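Local coordinates for pilin (Streptococcus pyogenes serotype M1, PDB 3GLD), which forms the shaft of the streptococcal pilus as stacked subunits joined by intermolecular isopeptide bonds, a pilus required for adhesion to host cells, aggregation and biofilm formation, at residues A60-M65 with F87-F92; E44-V49 with Y99-A104. The protein carries 2 engineered substitutions. All blocks are in the same frame, centred on the assembly; numbering follows the deposited sequence.

Interaction 1 (A60-M65 with F87-F92)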
# COMPACT_ATOMS: atom_id res chain seq x y z
N ALA A 60 4.57 20.69 24.16
CA ALA A 60 4.77 19.31 23.72
C ALA A 60 3.74 18.35 24.34
O ALA A 60 3.40 18.50 25.50
CB ALA A 60 6.19 18.85 24.04
N LEU A 61 3.24 17.39 23.57
CA LEU A 61 2.22 16.47 24.08
C LEU A 61 2.88 15.33 24.83
O LEU A 61 4.02 15.00 24.55
CB LEU A 61 1.33 15.94 22.95
CG LEU A 61 0.17 16.80 22.43
CD1 LEU A 61 0.68 18.03 21.76
CD2 LEU A 61 -0.68 16.02 21.42
N ASN A 62 2.16 14.74 25.79
CA ASN A 62 2.61 13.51 26.43
C ASN A 62 2.83 12.35 25.47
O ASN A 62 3.72 11.54 25.67
CB ASN A 62 1.63 13.08 27.50
CG ASN A 62 1.76 13.88 28.76
OD1 ASN A 62 2.80 14.52 29.00
ND2 ASN A 62 0.72 13.87 29.57
N THR A 63 2.01 12.30 24.42
CA THR A 63 2.06 11.27 23.40
C THR A 63 2.04 11.96 22.03
O THR A 63 0.98 12.16 21.44
CB THR A 63 0.88 10.28 23.57
OG1 THR A 63 0.80 9.87 24.94
CG2 THR A 63 1.08 9.05 22.69
N PRO A 64 3.23 12.33 21.52
CA PRO A 64 3.38 13.06 20.26
C PRO A 64 3.10 12.23 18.99
O PRO A 64 3.01 12.78 17.89
CB PRO A 64 4.85 13.47 20.26
CG PRO A 64 5.39 13.12 21.60
CD PRO A 64 4.53 12.05 22.14
N MET A 65 2.99 10.91 19.14
CA MET A 65 2.76 10.07 17.99
C MET A 65 1.43 9.36 18.10
O MET A 65 0.99 9.01 19.19
CB MET A 65 3.90 9.06 17.81
CG MET A 65 5.27 9.73 17.77
SD MET A 65 6.25 9.18 16.36
CE MET A 65 7.79 10.10 16.60
N PHE A 87 -4.80 16.47 23.19
CA PHE A 87 -4.34 17.68 23.90
C PHE A 87 -5.01 17.87 25.28
O PHE A 87 -4.71 18.82 25.99
CB PHE A 87 -4.60 18.95 23.07
CG PHE A 87 -3.97 18.96 21.69
CD1 PHE A 87 -2.84 19.73 21.45
CD2 PHE A 87 -4.53 18.23 20.63
CE1 PHE A 87 -2.25 19.76 20.18
CE2 PHE A 87 -3.95 18.25 19.34
CZ PHE A 87 -2.80 19.03 19.13
N SER A 88 -5.92 16.98 25.66
CA SER A 88 -6.72 17.16 26.89
C SER A 88 -5.88 17.31 28.16
O SER A 88 -6.31 17.95 29.12
CB SER A 88 -7.75 16.03 27.06
OG SER A 88 -7.11 14.76 27.18
N GLU A 89 -4.68 16.73 28.17
CA GLU A 89 -3.80 16.88 29.33
C GLU A 89 -2.73 17.95 29.18
O GLU A 89 -1.93 18.18 30.11
CB GLU A 89 -3.20 15.55 29.73
CG GLU A 89 -4.26 14.56 30.18
CD GLU A 89 -3.68 13.27 30.69
OE1 GLU A 89 -3.01 13.30 31.75
OE2 GLU A 89 -3.89 12.22 30.03
N VAL A 90 -2.70 18.62 28.04
CA VAL A 90 -1.72 19.68 27.82
C VAL A 90 -2.06 20.90 28.69
O VAL A 90 -3.19 21.38 28.69
CB VAL A 90 -1.60 20.09 26.33
CG1 VAL A 90 -0.68 21.31 26.18
CG2 VAL A 90 -1.06 18.93 25.51
N THR A 91 -1.09 21.38 29.46
CA THR A 91 -1.30 22.61 30.23
C THR A 91 -0.91 23.83 29.39
O THR A 91 0.26 24.01 29.05
CB THR A 91 -0.51 22.60 31.55
OG1 THR A 91 -0.70 21.35 32.21
CG2 THR A 91 -0.98 23.74 32.47
N PHE A 92 -1.92 24.64 29.03
CA PHE A 92 -1.71 25.97 28.43
C PHE A 92 -1.86 27.05 29.51
O PHE A 92 -2.92 27.20 30.10
CB PHE A 92 -2.71 26.23 27.30
CG PHE A 92 -2.66 25.20 26.20
CD1 PHE A 92 -1.60 25.20 25.28
CD2 PHE A 92 -3.65 24.23 26.08
CE1 PHE A 92 -1.53 24.26 24.25
CE2 PHE A 92 -3.61 23.27 25.05
CZ PHE A 92 -2.54 23.29 24.13
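Two loops of the N-terminal all-beta domain meet here. One runs from strand 55-57 to strand 65-70, the other from strand 80-86 to strand 96-104. No hydrogen bond joins them, and the contact is mainly apolar. L61 carries it. Its CG lies anti to the carbonyl carbon, beside the backbone N (chi1 -81°), and both methyls reach the F87 ring. CD2 sits over the centre of one ring face, 4.2 Å from the centroid of F87 and 6° off the ring normal. This is a CH-pi contact of nearly vertical approach. The other methyl, CD1, touches nearer the rim, 3.8 Å from CE1 of F87. The branch point is used as well: CG of L61 lies 3.9 Å from CG2 of V90.

F87 and V90 are brought to the same partner by a type I beta turn. F87 opens the turn and V90 closes it, with V90 N hydrogen-bonded to F87 O at 2.9 Å. The chain thus folds back so that ring and methyl both face L61. The L61-F87 pair packs against the beta-sheet core of the domain. Both residues rest on I43 of strand 37-45, and F87 also reaches V124 of strand 119-129. The other methyl of V90, CG1, lies over a face of the F92 ring in the same loop, 3.4 Å above its plane and offset toward the rim. At the exposed outer edge the loops touch more loosely, with ND2 of N62 lying 4.3 Å from CB of E89.

Interaction 2 (E44-V49 with Y99-A104). Engineered in segment 99-104: A104 (natural residue Glu).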
# COMPACT_ATOMS: atom_id res chain seq x y z
N GLU A 44 4.71 17.94 16.75
CA GLU A 44 5.73 18.60 17.56
C GLU A 44 5.49 20.11 17.60
O GLU A 44 4.88 20.68 16.69
CB GLU A 44 7.12 18.31 17.01
CG GLU A 44 7.26 18.54 15.52
CD GLU A 44 8.68 18.35 15.02
OE1 GLU A 44 9.52 17.79 15.76
OE2 GLU A 44 8.96 18.76 13.88
N PRO A 45 5.99 20.77 18.66
CA PRO A 45 5.89 22.24 18.68
C PRO A 45 6.57 22.85 17.46
O PRO A 45 7.66 22.42 17.08
CB PRO A 45 6.65 22.62 19.97
CG PRO A 45 6.51 21.41 20.86
CD PRO A 45 6.57 20.24 19.91
N ASP A 46 5.91 23.81 16.82
CA ASP A 46 6.52 24.60 15.75
C ASP A 46 7.58 25.56 16.32
O ASP A 46 7.25 26.50 17.04
CB ASP A 46 5.44 25.37 14.99
CG ASP A 46 6.01 26.22 13.87
OD1 ASP A 46 7.24 26.42 13.83
OD2 ASP A 46 5.21 26.70 13.04
N THR A 47 8.84 25.32 15.95
CA THR A 47 10.01 26.03 16.49
C THR A 47 10.21 27.42 15.86
O THR A 47 10.94 28.26 16.41
CB THR A 47 11.30 25.14 16.31
OG1 THR A 47 11.32 24.13 17.32
CG2 THR A 47 12.59 25.95 16.42
N THR A 48 9.54 27.66 14.74
CA THR A 48 9.76 28.85 13.91
C THR A 48 8.83 30.02 14.24
O THR A 48 8.82 31.02 13.52
CB THR A 48 9.61 28.51 12.41
OG1 THR A 48 8.25 28.16 12.12
CG2 THR A 48 10.53 27.34 12.01
N VAL A 49 8.06 29.89 15.32
CA VAL A 49 7.11 30.94 15.71
C VAL A 49 7.80 32.17 16.27
O VAL A 49 8.68 32.06 17.13
CB VAL A 49 6.08 30.44 16.75
CG1 VAL A 49 5.01 31.50 17.01
CG2 VAL A 49 5.43 29.18 16.28
N TYR A 99 1.33 26.91 18.23
CA TYR A 99 1.72 26.36 16.93
C TYR A 99 2.43 25.01 17.00
O TYR A 99 3.35 24.80 17.79
CB TYR A 99 2.61 27.35 16.17
CG TYR A 99 1.84 28.51 15.61
CD1 TYR A 99 1.31 29.47 16.47
CD2 TYR A 99 1.62 28.66 14.24
CE1 TYR A 99 0.60 30.54 15.99
CE2 TYR A 99 0.91 29.74 13.74
CZ TYR A 99 0.40 30.68 14.64
OH TYR A 99 -0.32 31.76 14.23
N TYR A 100 1.96 24.09 16.17
CA TYR A 100 2.57 22.77 16.06
C TYR A 100 2.77 22.43 14.58
O TYR A 100 2.18 23.05 13.70
CB TYR A 100 1.66 21.70 16.66
CG TYR A 100 1.38 21.81 18.13
CD1 TYR A 100 0.37 22.67 18.60
CD2 TYR A 100 2.11 21.07 19.05
CE1 TYR A 100 0.11 22.78 19.97
CE2 TYR A 100 1.85 21.17 20.40
CZ TYR A 100 0.84 22.03 20.85
OH TYR A 100 0.57 22.12 22.20
N LYS A 101 3.56 21.39 14.33
CA LYS A 101 3.68 20.82 12.99
C LYS A 101 3.33 19.34 13.08
O LYS A 101 3.77 18.66 14.01
CB LYS A 101 5.10 20.98 12.45
CG LYS A 101 5.54 22.41 12.27
CD LYS A 101 6.47 22.56 11.06
CE LYS A 101 6.88 24.02 10.88
NZ LYS A 101 8.23 24.17 10.27
N VAL A 102 2.53 18.88 12.12
CA VAL A 102 2.11 17.49 12.05
C VAL A 102 2.67 16.86 10.77
O VAL A 102 2.46 17.40 9.68
CB VAL A 102 0.59 17.37 12.04
CG1 VAL A 102 0.15 15.90 11.81
CG2 VAL A 102 0.01 17.90 13.35
N THR A 103 3.38 15.74 10.93
CA THR A 103 4.01 15.02 9.81
C THR A 103 3.71 13.51 9.88
O THR A 103 3.31 12.99 10.93
CB THR A 103 5.54 15.24 9.75
OG1 THR A 103 6.12 14.91 11.01
CG2 THR A 103 5.89 16.69 9.37
N ALA A 104 3.88 12.84 8.74
CA ALA A 104 3.75 11.38 8.69
C ALA A 104 5.14 10.81 8.78
O ALA A 104 6.02 11.19 8.01
CB ALA A 104 3.08 10.94 7.40
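OD1 of D46 accepts two hydrogen bonds, both from T48. The backbone N of T48, two residues on, donates to OD1 at 2.8 Å from above the carboxylate plane, closing an Asx turn. The hydroxyl OG1 of T48 donates at 2.6 Å to the syn lone pair of D46 OD1. With CG anti to the backbone N (chi1 179°), the carboxylate is placed to meet T48, and the two bonds would restrain its rotation.

The turn leaves the end of strand 37-45, paired antiparallel with strand 96-104. E44 and K101 form a hydrogen-bonded pair: E44 N donates to K101 O at 3.0 Å, and K101 N returns a bond to E44 O. The next pair, P45 with Y100, is non-hydrogen-bonded. Beyond it D46 N donates to Y99 O at 2.9 Å. That bond is straight at nitrogen but comes from above the carbonyl plane.

Side chains close round this end. CB of Y99 meets both CG2 of V49, at 3.4 Å, and CB of D46, which lie on one side of it. D46 and Y99 run side by side. K101 bends at chi2 and lays its CE against the D46 carboxylate. Y100 turns its ring edge to E44 O, while its hydroxyl bonds to V59 O.

NZ of K101 stays 4.3 Å from OD1 of D46, too far for a salt bridge. The lysine may still stabilise the buried carboxylate's negative charge, but the direct bonds come from T48.

How the interactions relate
Y100 joins the two contacts. It belongs to interaction 2, but its ring enters the apolar cluster of interaction 1. CE2 of Y100 lies 3.6 Å from CD1 of L61, and its OH is 3.6 Å from CE1 of F92. The F87 and Y100 rings meet edge-to-face. The contacts also touch where CG of P45 lies 3.9 Å from N of A60. Their centres are about 13 Å apart, and both segments of interaction 1 fall between those of interaction 2 along the chain. Strand 96-104 ends at A104, an engineered residue. The natural glutamate there autocatalyses the K23-N155 isopeptide bond. A104 makes no contact with 44-49, and interaction 1 lies away from the site.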